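PDB 3ZBQ: Phikz039 from Pseudomonas phage phikz, which belongs to the tubulin-like proteins of bacteriophages, is also known as PhuZ, and is bound here to guanosine-5'-diphosphate. Local coordinates for residues H119-G124 / S158-I163; Q195-L200 / G264-E269; T206-F211 / F278-L283. All coordinates share one frame; numbering follows the deposited sequence.

Overall arrangement
Contact 1 (119-124 with 158-163) lies in the nucleotide-binding part of the tubulin-like fold, although the Met162 side chain remains about 14 Å from the bound GDP. Contact 3 (206-211 with 278-283) belongs to the C-terminal domain, and the centres of these two contacts are about 13 Å apart. They touch directly: Val160 and Gly124 meet His210, Pro161 meets Phe211, and Ile163 meets the backbone of Ala209. Contact 2 (195-200 with 264-269) lies farther out, at the edge strand 260-265; its centre is about 20 Å from that of contact 3 and about 27 Å from that of contact 1. Contacts 2 and 3 do not touch, yet both reach the one mixed sheet.

Contact 1: H119-G124 / S158-I163; sequences HLQQQG and SKVPMI
The carboxamide of Gln121 lies against the Val160 side chain, its CD 3.6 Å from Val160 CG1, and the two side chains cross obliquely. In Gln121 CD is anti to CA (chi2 -162°), which carries the amide toward 158-163. There Gln121 NE2 donates to Ser158 OG at 3.0 Å, with the serine oxygen close to the amide plane. A second, weak bond runs from Gln121 NE2 to Val160 O at 3.1 Å. On the other branch Gln121 OE1 accepts from a water at 2.6 Å, and this water also takes the N-H of Ile163. Glutamine suits this buried place because one flat group can donate to hydroxyl and carbonyl while its oxygen reaches a backbone N-H through water. Ser158 relays the grip, since its hydroxyl is also bonded to Val154 O one turn back in its own helix. Nearer the surface, Gln122 CG rests 3.9 Å from Ser158 CA, and the same side chain touches Val157. Gly124 and Lys159, both with positive phi, end their helices in Schellman motifs. The contact thus joins the C-terminal ends of two neighbouring helices, 109-122 and 138-158, each leading into a parallel strand, as in the beta-alpha-beta crossovers of the tubulin nucleotide-binding domain.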
loop_
_atom_site.group_PDB
_atom_site.type_symbol
_atom_site.label_atom_id
_atom_site.label_comp_id
_atom_site.label_asym_id
_atom_site.label_seq_id
_atom_site.Cartn_x
_atom_site.Cartn_y
_atom_site.Cartn_z
ATOM N N HIS A 119 -0.624 0.602 -13.528
ATOM C CA HIS A 119 -1.541 0.376 -14.639
ATOM C C HIS A 119 -2.743 1.299 -14.523
ATOM O O HIS A 119 -3.130 1.947 -15.492
ATOM C CB HIS A 119 -2.014 -1.075 -14.668
ATOM C CG HIS A 119 -2.899 -1.393 -15.831
ATOM N ND1 HIS A 119 -2.412 -1.912 -17.010
ATOM C CD2 HIS A 119 -4.234 -1.239 -16.005
ATOM C CE1 HIS A 119 -3.413 -2.080 -17.859
ATOM N NE2 HIS A 119 -4.526 -1.677 -17.275
ATOM N N LEU A 120 -3.337 1.354 -13.335
ATOM C CA LEU A 120 -4.531 2.180 -13.135
ATOM C C LEU A 120 -4.234 3.658 -13.366
ATOM O O LEU A 120 -5.029 4.376 -13.976
ATOM C CB LEU A 120 -5.098 1.980 -11.728
ATOM C CG LEU A 120 -5.680 0.621 -11.347
ATOM C CD1 LEU A 120 -5.696 0.481 -9.830
ATOM C CD2 LEU A 120 -7.074 0.446 -11.891
ATOM N N GLN A 121 -3.094 4.122 -12.856
ATOM C CA GLN A 121 -2.741 5.531 -12.983
ATOM C C GLN A 121 -2.435 5.916 -14.425
ATOM O O GLN A 121 -2.759 7.025 -14.862
ATOM C CB GLN A 121 -1.614 5.915 -12.006
ATOM C CG GLN A 121 -2.123 5.902 -10.564
ATOM C CD GLN A 121 -1.261 6.654 -9.580
ATOM O OE1 GLN A 121 -1.751 7.063 -8.522
ATOM N NE2 GLN A 121 0.028 6.812 -9.889
ATOM N N GLN A 122 -1.860 4.986 -15.180
ATOM C CA GLN A 122 -1.656 5.220 -16.609
ATOM C C GLN A 122 -2.977 5.330 -17.377
ATOM O O GLN A 122 -3.017 5.927 -18.450
ATOM C CB GLN A 122 -0.759 4.135 -17.214
ATOM C CG GLN A 122 0.684 4.214 -16.732
ATOM C CD GLN A 122 1.503 3.024 -17.184
ATOM O OE1 GLN A 122 2.081 2.310 -16.368
ATOM N NE2 GLN A 122 1.548 2.801 -18.491
ATOM N N GLN A 123 -4.050 4.762 -16.829
ATOM C CA GLN A 123 -5.389 4.901 -17.424
ATOM C C GLN A 123 -6.105 6.173 -16.964
ATOM O O GLN A 123 -7.232 6.430 -17.376
ATOM C CB GLN A 123 -6.289 3.700 -17.086
ATOM C CG GLN A 123 -5.651 2.351 -17.245
ATOM C CD GLN A 123 -5.030 2.163 -18.598
ATOM O OE1 GLN A 123 -5.610 2.546 -19.615
ATOM N NE2 GLN A 123 -3.833 1.572 -18.626
ATOM N N GLY A 124 -5.463 6.950 -16.093
ATOM C CA GLY A 124 -6.057 8.171 -15.563
ATOM C C GLY A 124 -6.876 7.995 -14.288
ATOM O O GLY A 124 -7.560 8.922 -13.859
ATOM N N SER A 158 4.126 6.373 -14.275
ATOM C CA SER A 158 2.716 6.666 -14.523
ATOM C C SER A 158 2.450 8.161 -14.618
ATOM O O SER A 158 1.346 8.567 -15.005
ATOM C CB SER A 158 1.804 6.028 -13.469
ATOM O OG SER A 158 1.931 6.656 -12.208
ATOM N N LYS A 159 3.456 8.968 -14.268
ATOM C CA LYS A 159 3.370 10.437 -14.332
ATOM C C LYS A 159 2.288 11.016 -13.427
ATOM O O LYS A 159 1.725 12.082 -13.706
ATOM C CB LYS A 159 3.166 10.904 -15.772
ATOM C CG LYS A 159 4.086 10.207 -16.763
ATOM C CD LYS A 159 3.776 10.637 -18.169
ATOM C CE LYS A 159 4.442 9.715 -19.147
ATOM N NZ LYS A 159 4.325 10.237 -20.533
ATOM N N VAL A 160 2.006 10.305 -12.341
ATOM C CA VAL A 160 0.989 10.695 -11.378
ATOM C C VAL A 160 1.570 10.345 -10.020
ATOM O O VAL A 160 2.038 9.216 -9.832
ATOM C CB VAL A 160 -0.305 9.873 -11.576
ATOM C CG1 VAL A 160 -1.291 10.141 -10.446
ATOM C CG2 VAL A 160 -0.952 10.157 -12.923
ATOM N N PRO A 161 1.565 11.297 -9.069
ATOM C CA PRO A 161 2.125 10.992 -7.744
ATOM C C PRO A 161 1.436 9.781 -7.124
ATOM O O PRO A 161 0.203 9.694 -7.094
ATOM C CB PRO A 161 1.812 12.255 -6.927
ATOM C CG PRO A 161 1.681 13.340 -7.965
ATOM C CD PRO A 161 1.019 12.665 -9.133
ATOM N N MET A 162 2.227 8.827 -6.654
ATOM C CA MET A 162 1.654 7.665 -6.015
ATOM C C MET A 162 1.383 7.993 -4.555
ATOM O O MET A 162 2.290 8.377 -3.817
ATOM C CB MET A 162 2.604 6.464 -6.131
ATOM C CG MET A 162 2.006 5.229 -5.573
ATOM S SD MET A 162 2.948 3.774 -6.005
ATOM C CE MET A 162 1.988 2.598 -5.068
ATOM N N ILE A 163 0.124 7.861 -4.149
ATOM C CA ILE A 163 -0.295 8.221 -2.803
ATOM C C ILE A 163 -0.249 6.983 -1.918
ATOM O O ILE A 163 -0.925 5.987 -2.191
ATOM C CB ILE A 163 -1.741 8.772 -2.801
ATOM C CG1 ILE A 163 -1.851 10.013 -3.681
ATOM C CG2 ILE A 163 -2.218 9.049 -1.373
ATOM C CD1 ILE A 163 -3.281 10.363 -4.035
HETATM O O HOH W 1 -1.673 6.641 -5.917
#

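Contact 2: Q195-L200 / G264-E269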
loop_
_atom_site.group_PDB
_atom_site.type_symbol
_atom_site.label_atom_id
_atom_site.label_comp_id
_atom_site.label_asym_id
_atom_site.label_seq_id
_atom_site.Cartn_x
_atom_site.Cartn_y
_atom_site.Cartn_z
ATOM N N GLN A 195 -19.586 9.315 -2.422
ATOM C CA GLN A 195 -20.328 10.211 -3.318
ATOM C C GLN A 195 -21.665 10.704 -2.747
ATOM O O GLN A 195 -22.497 11.256 -3.489
ATOM C CB GLN A 195 -20.509 9.564 -4.699
ATOM C CG GLN A 195 -19.193 9.275 -5.423
ATOM C CD GLN A 195 -19.391 8.585 -6.757
ATOM O OE1 GLN A 195 -20.469 8.664 -7.356
ATOM N NE2 GLN A 195 -18.352 7.895 -7.231
ATOM N N GLU A 196 -21.853 10.551 -1.434
ATOM C CA GLU A 196 -23.094 10.991 -0.776
ATOM C C GLU A 196 -23.024 12.369 -0.121
ATOM O O GLU A 196 -24.016 12.841 0.433
ATOM C CB GLU A 196 -23.519 9.987 0.298
ATOM C CG GLU A 196 -23.823 8.587 -0.210
ATOM C CD GLU A 196 -23.981 7.581 0.923
ATOM O OE1 GLU A 196 -23.976 7.993 2.109
ATOM O OE2 GLU A 196 -24.096 6.377 0.625
ATOM N N HIS A 197 -21.867 13.014 -0.160
ATOM C CA HIS A 197 -21.670 14.223 0.637
ATOM C C HIS A 197 -21.896 15.485 -0.174
ATOM O O HIS A 197 -21.408 15.599 -1.299
ATOM C CB HIS A 197 -20.277 14.229 1.262
ATOM C CG HIS A 197 -19.914 12.933 1.905
ATOM N ND1 HIS A 197 -20.623 12.410 2.964
ATOM C CD2 HIS A 197 -18.930 12.042 1.631
ATOM C CE1 HIS A 197 -20.086 11.254 3.322
ATOM N NE2 HIS A 197 -19.052 11.014 2.532
ATOM N N GLN A 198 -22.634 16.423 0.413
ATOM C CA GLN A 198 -22.936 17.697 -0.229
ATOM C C GLN A 198 -21.662 18.449 -0.540
ATOM O O GLN A 198 -20.762 18.523 0.307
ATOM C CB GLN A 198 -23.797 18.576 0.682
ATOM C CG GLN A 198 -25.087 17.930 1.128
ATOM C CD GLN A 198 -25.890 17.386 -0.033
ATOM O OE1 GLN A 198 -26.451 18.143 -0.829
ATOM N NE2 GLN A 198 -25.939 16.059 -0.146
ATOM N N SER A 199 -21.602 19.008 -1.748
ATOM C CA SER A 199 -20.495 19.858 -2.188
ATOM C C SER A 199 -19.201 19.104 -2.458
ATOM O O SER A 199 -18.173 19.723 -2.721
ATOM C CB SER A 199 -20.234 21.007 -1.205
ATOM O OG SER A 199 -21.352 21.879 -1.135
ATOM N N LEU A 200 -19.240 17.781 -2.395
ATOM C CA LEU A 200 -18.048 16.994 -2.705
ATOM C C LEU A 200 -18.293 16.108 -3.931
ATOM O O LEU A 200 -18.891 15.033 -3.827
ATOM C CB LEU A 200 -17.627 16.159 -1.496
ATOM C CG LEU A 200 -16.336 15.354 -1.683
ATOM C CD1 LEU A 200 -15.184 16.302 -1.964
ATOM C CD2 LEU A 200 -16.041 14.482 -0.447
ATOM N N GLY A 264 -16.388 18.402 1.957
ATOM C CA GLY A 264 -17.711 17.826 1.772
ATOM C C GLY A 264 -18.509 17.915 3.056
ATOM O O GLY A 264 -17.924 17.935 4.143
ATOM N N TYR A 265 -19.834 17.963 2.945
ATOM C CA TYR A 265 -20.687 18.042 4.124
ATOM C C TYR A 265 -21.434 16.734 4.319
ATOM O O TYR A 265 -22.335 16.399 3.541
ATOM C CB TYR A 265 -21.641 19.237 4.016
ATOM C CG TYR A 265 -20.887 20.535 3.846
ATOM C CD1 TYR A 265 -19.797 20.828 4.656
ATOM C CD2 TYR A 265 -21.235 21.447 2.859
ATOM C CE1 TYR A 265 -19.082 21.995 4.506
ATOM C CE2 TYR A 265 -20.525 22.624 2.698
ATOM C CZ TYR A 265 -19.452 22.892 3.530
ATOM O OH TYR A 265 -18.736 24.056 3.390
ATOM N N ALA A 266 -21.024 15.983 5.342
ATOM C CA ALA A 266 -21.588 14.672 5.626
ATOM C C ALA A 266 -22.877 14.806 6.427
ATOM O O ALA A 266 -22.997 15.679 7.285
ATOM C CB ALA A 266 -20.584 13.818 6.388
ATOM N N ASP A 267 -23.831 13.928 6.138
ATOM C CA ASP A 267 -25.131 13.915 6.810
ATOM C C ASP A 267 -24.976 13.753 8.325
ATOM O O ASP A 267 -24.613 12.685 8.801
ATOM C CB ASP A 267 -25.968 12.775 6.227
ATOM C CG ASP A 267 -27.353 12.674 6.845
ATOM O OD1 ASP A 267 -27.781 13.623 7.524
ATOM O OD2 ASP A 267 -28.016 11.637 6.636
ATOM N N PRO A 268 -25.270 14.815 9.095
ATOM C CA PRO A 268 -25.054 14.753 10.548
ATOM C C PRO A 268 -26.036 13.811 11.230
ATOM O O PRO A 268 -25.828 13.401 12.374
ATOM C CB PRO A 268 -25.312 16.198 11.002
ATOM C CG PRO A 268 -26.269 16.733 9.994
ATOM C CD PRO A 268 -25.861 16.103 8.682
ATOM N N GLU A 269 -27.105 13.475 10.522
ATOM C CA GLU A 269 -28.099 12.539 11.024
ATOM C C GLU A 269 -27.558 11.116 10.930
ATOM O O GLU A 269 -27.851 10.269 11.772
ATOM C CB GLU A 269 -29.354 12.668 10.172
ATOM C CG GLU A 269 -30.594 12.002 10.702
ATOM C CD GLU A 269 -31.814 12.368 9.867
ATOM O OE1 GLU A 269 -32.447 13.406 10.154
ATOM O OE2 GLU A 269 -32.116 11.629 8.907
HETATM O O HOH W 2 -23.377 12.504 3.634
HETATM O O HOH W 3 -24.808 14.970 2.954
#
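Tyr265 O is gripped by two donors, the backbone N of Gln198 at 3.1 Å and a water that donates to it. With the straighter return bond from Tyr265 N to Gln198 O, 2.9 Å long, this makes Gln198 and Tyr265 a hydrogen-bonded antiparallel pair. It is a single beta bridge, by which the loop between helices 175-192 and 202-209 is laid against the outer strand 260-265 of the sheet. The loop then folds back in a type II turn from His197 to Leu200, with Ser199 at the positive-phi position. From there Ser199 OG approaches the Tyr265 ring obliquely, while the tyrosine hydroxyl reaches on to Asp252. Gly264, having no side chain, allows Leu200 CB to come within 3.7 Å of its CA; Leu200 itself continues inward onto Leu245. The buried His197 is held at both ring nitrogens. NE2 is bonded to Ile191 O in the preceding helix, whereas ND1 is bonded to a water, and this water accepts from Asp267 N. Histidine suits this place because its small flat ring can join helix backbone on one side to the backbone just beyond the strand, through water, on the other. The water-bound His197 ND1 also packs 3.6 Å from Ala266 CA, where the short alanine side chain lets the ring lie close.

Contact 3: T206-F211 / F278-L283; sequences TNWAHF and FVINGL
The indole of Trp208 carries the contact, meeting Phe278 at its edge and Ile280 over one face. Its polar part is a single hydrogen bond, from Trp208 NE1 to Phe278 O at 3.2 Å. The bond is bent, with an angle of 138° at the hydrogen, and the carbonyl oxygen is tilted from the ring plane. Tryptophan suits the place because it can bury a broad apolar surface and still give its one N-H to strand backbone. The Trp208 side chain does not set out toward the strand, yet the end of its indole comes nearer to it.

The CH-pi part belongs to Ile280. Its CD1 methyl sits over the five-membered ring of Trp208, 4.1 Å from the centroid and displaced toward the rim. The extended isoleucine chain (chi2 174°) brings this terminal methyl forward.

The remaining contacts are apolar. Trp208 CZ2 packs 3.7 Å from Phe278 CB, and the branch methyl Ile280 CG2 meets Phe211 CE2 at 3.9 Å in an oblique approach. A beta-branched residue serves well here, since its two arms engage two different aromatic side chains.

Strand alternation turns Phe278 and Ile280 toward helix 202-209 and the residues just after it, while Val279 and Asn281 face the opposite way. The Phe278 ring leads off to Ala188, Leu189 and Leu192 of helix 175-192, which probably corresponds to the central helix between the two domains in tubulin-like proteins. Trp208 also touches Ala243, and its carbonyl is bonded to Ser241 OG. Both lie on strand 239-246, one neighbour of strand 275-281. Phe211 spans the sheet further, from Ile240 on that strand to Val222 on strand 222-227, so helix 202-209 and the residues just after it lie over three adjoining strands of the C-terminal domain.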
loop_
_atom_site.group_PDB
_atom_site.type_symbol
_atom_site.label_atom_id
_atom_site.label_comp_id
_atom_site.label_asym_id
_atom_site.label_seq_id
_atom_site.Cartn_x
_atom_site.Cartn_y
_atom_site.Cartn_z
ATOM N N THR A 206 -11.067 13.723 -7.492
ATOM C CA THR A 206 -10.044 13.513 -8.520
ATOM C C THR A 206 -8.894 14.528 -8.428
ATOM O O THR A 206 -7.725 14.156 -8.428
ATOM C CB THR A 206 -10.650 13.512 -9.932
ATOM O OG1 THR A 206 -11.566 12.411 -10.053
ATOM C CG2 THR A 206 -9.559 13.388 -10.982
ATOM N N ASN A 207 -9.221 15.812 -8.320
ATOM C CA ASN A 207 -8.173 16.833 -8.287
ATOM C C ASN A 207 -7.506 17.007 -6.930
ATOM O O ASN A 207 -6.458 17.634 -6.830
ATOM C CB ASN A 207 -8.721 18.160 -8.846
ATOM C CG ASN A 207 -9.019 18.061 -10.327
ATOM O OD1 ASN A 207 -8.563 17.128 -10.989
ATOM N ND2 ASN A 207 -9.789 19.017 -10.860
ATOM N N TRP A 208 -8.113 16.436 -5.892
ATOM C CA TRP A 208 -7.473 16.330 -4.588
ATOM C C TRP A 208 -6.322 15.320 -4.719
ATOM O O TRP A 208 -5.189 15.578 -4.301
ATOM C CB TRP A 208 -8.503 15.897 -3.521
ATOM C CG TRP A 208 -7.882 15.270 -2.286
ATOM C CD1 TRP A 208 -7.227 15.918 -1.270
ATOM C CD2 TRP A 208 -7.839 13.867 -1.960
ATOM N NE1 TRP A 208 -6.788 14.995 -0.332
ATOM C CE2 TRP A 208 -7.158 13.742 -0.732
ATOM C CE3 TRP A 208 -8.328 12.713 -2.586
ATOM C CZ2 TRP A 208 -6.938 12.490 -0.123
ATOM C CZ3 TRP A 208 -8.104 11.473 -1.975
ATOM C CH2 TRP A 208 -7.426 11.379 -0.759
ATOM N N ALA A 209 -6.604 14.198 -5.363
ATOM C CA ALA A 209 -5.612 13.139 -5.537
ATOM C C ALA A 209 -4.601 13.507 -6.627
ATOM O O ALA A 209 -3.411 13.220 -6.509
ATOM C CB ALA A 209 -6.308 11.830 -5.871
ATOM N N HIS A 210 -5.083 14.141 -7.693
ATOM C CA HIS A 210 -4.235 14.514 -8.830
ATOM C C HIS A 210 -3.855 15.997 -8.781
ATOM O O HIS A 210 -4.013 16.729 -9.762
ATOM C CB HIS A 210 -4.942 14.185 -10.158
ATOM C CG HIS A 210 -5.162 12.722 -10.367
ATOM N ND1 HIS A 210 -6.014 12.225 -11.335
ATOM C CD2 HIS A 210 -4.655 11.642 -9.727
ATOM C CE1 HIS A 210 -6.007 10.908 -11.286
ATOM N NE2 HIS A 210 -5.190 10.525 -10.318
ATOM N N PHE A 211 -3.361 16.429 -7.628
ATOM C CA PHE A 211 -3.022 17.831 -7.379
ATOM C C PHE A 211 -1.889 18.329 -8.282
ATOM O O PHE A 211 -1.675 19.531 -8.419
ATOM C CB PHE A 211 -2.594 17.976 -5.920
ATOM C CG PHE A 211 -1.528 16.993 -5.530
ATOM C CD1 PHE A 211 -0.184 17.277 -5.769
ATOM C CD2 PHE A 211 -1.867 15.762 -4.998
ATOM C CE1 PHE A 211 0.809 16.347 -5.445
ATOM C CE2 PHE A 211 -0.886 14.835 -4.679
ATOM C CZ PHE A 211 0.452 15.138 -4.899
ATOM N N PHE A 278 -8.202 14.266 5.175
ATOM C CA PHE A 278 -7.385 13.341 4.425
ATOM C C PHE A 278 -6.283 14.182 3.825
ATOM O O PHE A 278 -6.488 14.864 2.827
ATOM C CB PHE A 278 -8.250 12.641 3.380
ATOM C CG PHE A 278 -9.378 11.846 3.987
ATOM C CD1 PHE A 278 -10.558 12.474 4.383
ATOM C CD2 PHE A 278 -9.245 10.475 4.196
ATOM C CE1 PHE A 278 -11.603 11.743 4.964
ATOM C CE2 PHE A 278 -10.286 9.741 4.783
ATOM C CZ PHE A 278 -11.458 10.375 5.163
ATOM N N VAL A 279 -5.126 14.169 4.482
ATOM C CA VAL A 279 -4.091 15.160 4.211
ATOM C C VAL A 279 -2.934 14.536 3.470
ATOM O O VAL A 279 -2.306 13.614 3.979
ATOM C CB VAL A 279 -3.551 15.788 5.515
ATOM C CG1 VAL A 279 -2.592 16.935 5.184
ATOM C CG2 VAL A 279 -4.696 16.300 6.372
ATOM N N ILE A 280 -2.652 15.048 2.275
ATOM C CA ILE A 280 -1.535 14.561 1.470
ATOM C C ILE A 280 -0.348 15.519 1.601
ATOM O O ILE A 280 -0.484 16.715 1.374
ATOM C CB ILE A 280 -1.928 14.429 -0.024
ATOM C CG1 ILE A 280 -3.043 13.393 -0.199
ATOM C CG2 ILE A 280 -0.735 14.025 -0.877
ATOM C CD1 ILE A 280 -3.593 13.310 -1.622
ATOM N N ASN A 281 0.810 14.998 1.998
ATOM C CA ASN A 281 2.044 15.786 1.959
ATOM C C ASN A 281 3.180 14.982 1.328
ATOM O O ASN A 281 3.004 13.813 1.003
ATOM C CB ASN A 281 2.428 16.317 3.356
ATOM C CG ASN A 281 3.084 15.257 4.246
ATOM O OD1 ASN A 281 2.976 14.051 3.997
ATOM N ND2 ASN A 281 3.750 15.712 5.308
ATOM N N GLY A 282 4.335 15.601 1.143
ATOM C CA GLY A 282 5.445 14.895 0.534
ATOM C C GLY A 282 6.548 14.631 1.525
ATOM O O GLY A 282 7.264 13.620 1.433
ATOM N N LEU A 283 6.683 15.528 2.496
ATOM C CA LEU A 283 7.828 15.499 3.408
ATOM C C LEU A 283 7.928 14.212 4.222
ATOM O O LEU A 283 9.023 13.714 4.479
ATOM C CB LEU A 283 7.776 16.692 4.357
ATOM C CG LEU A 283 9.048 16.968 5.152
ATOM C CD1 LEU A 283 10.211 17.231 4.201
ATOM C CD2 LEU A 283 8.839 18.151 6.094
#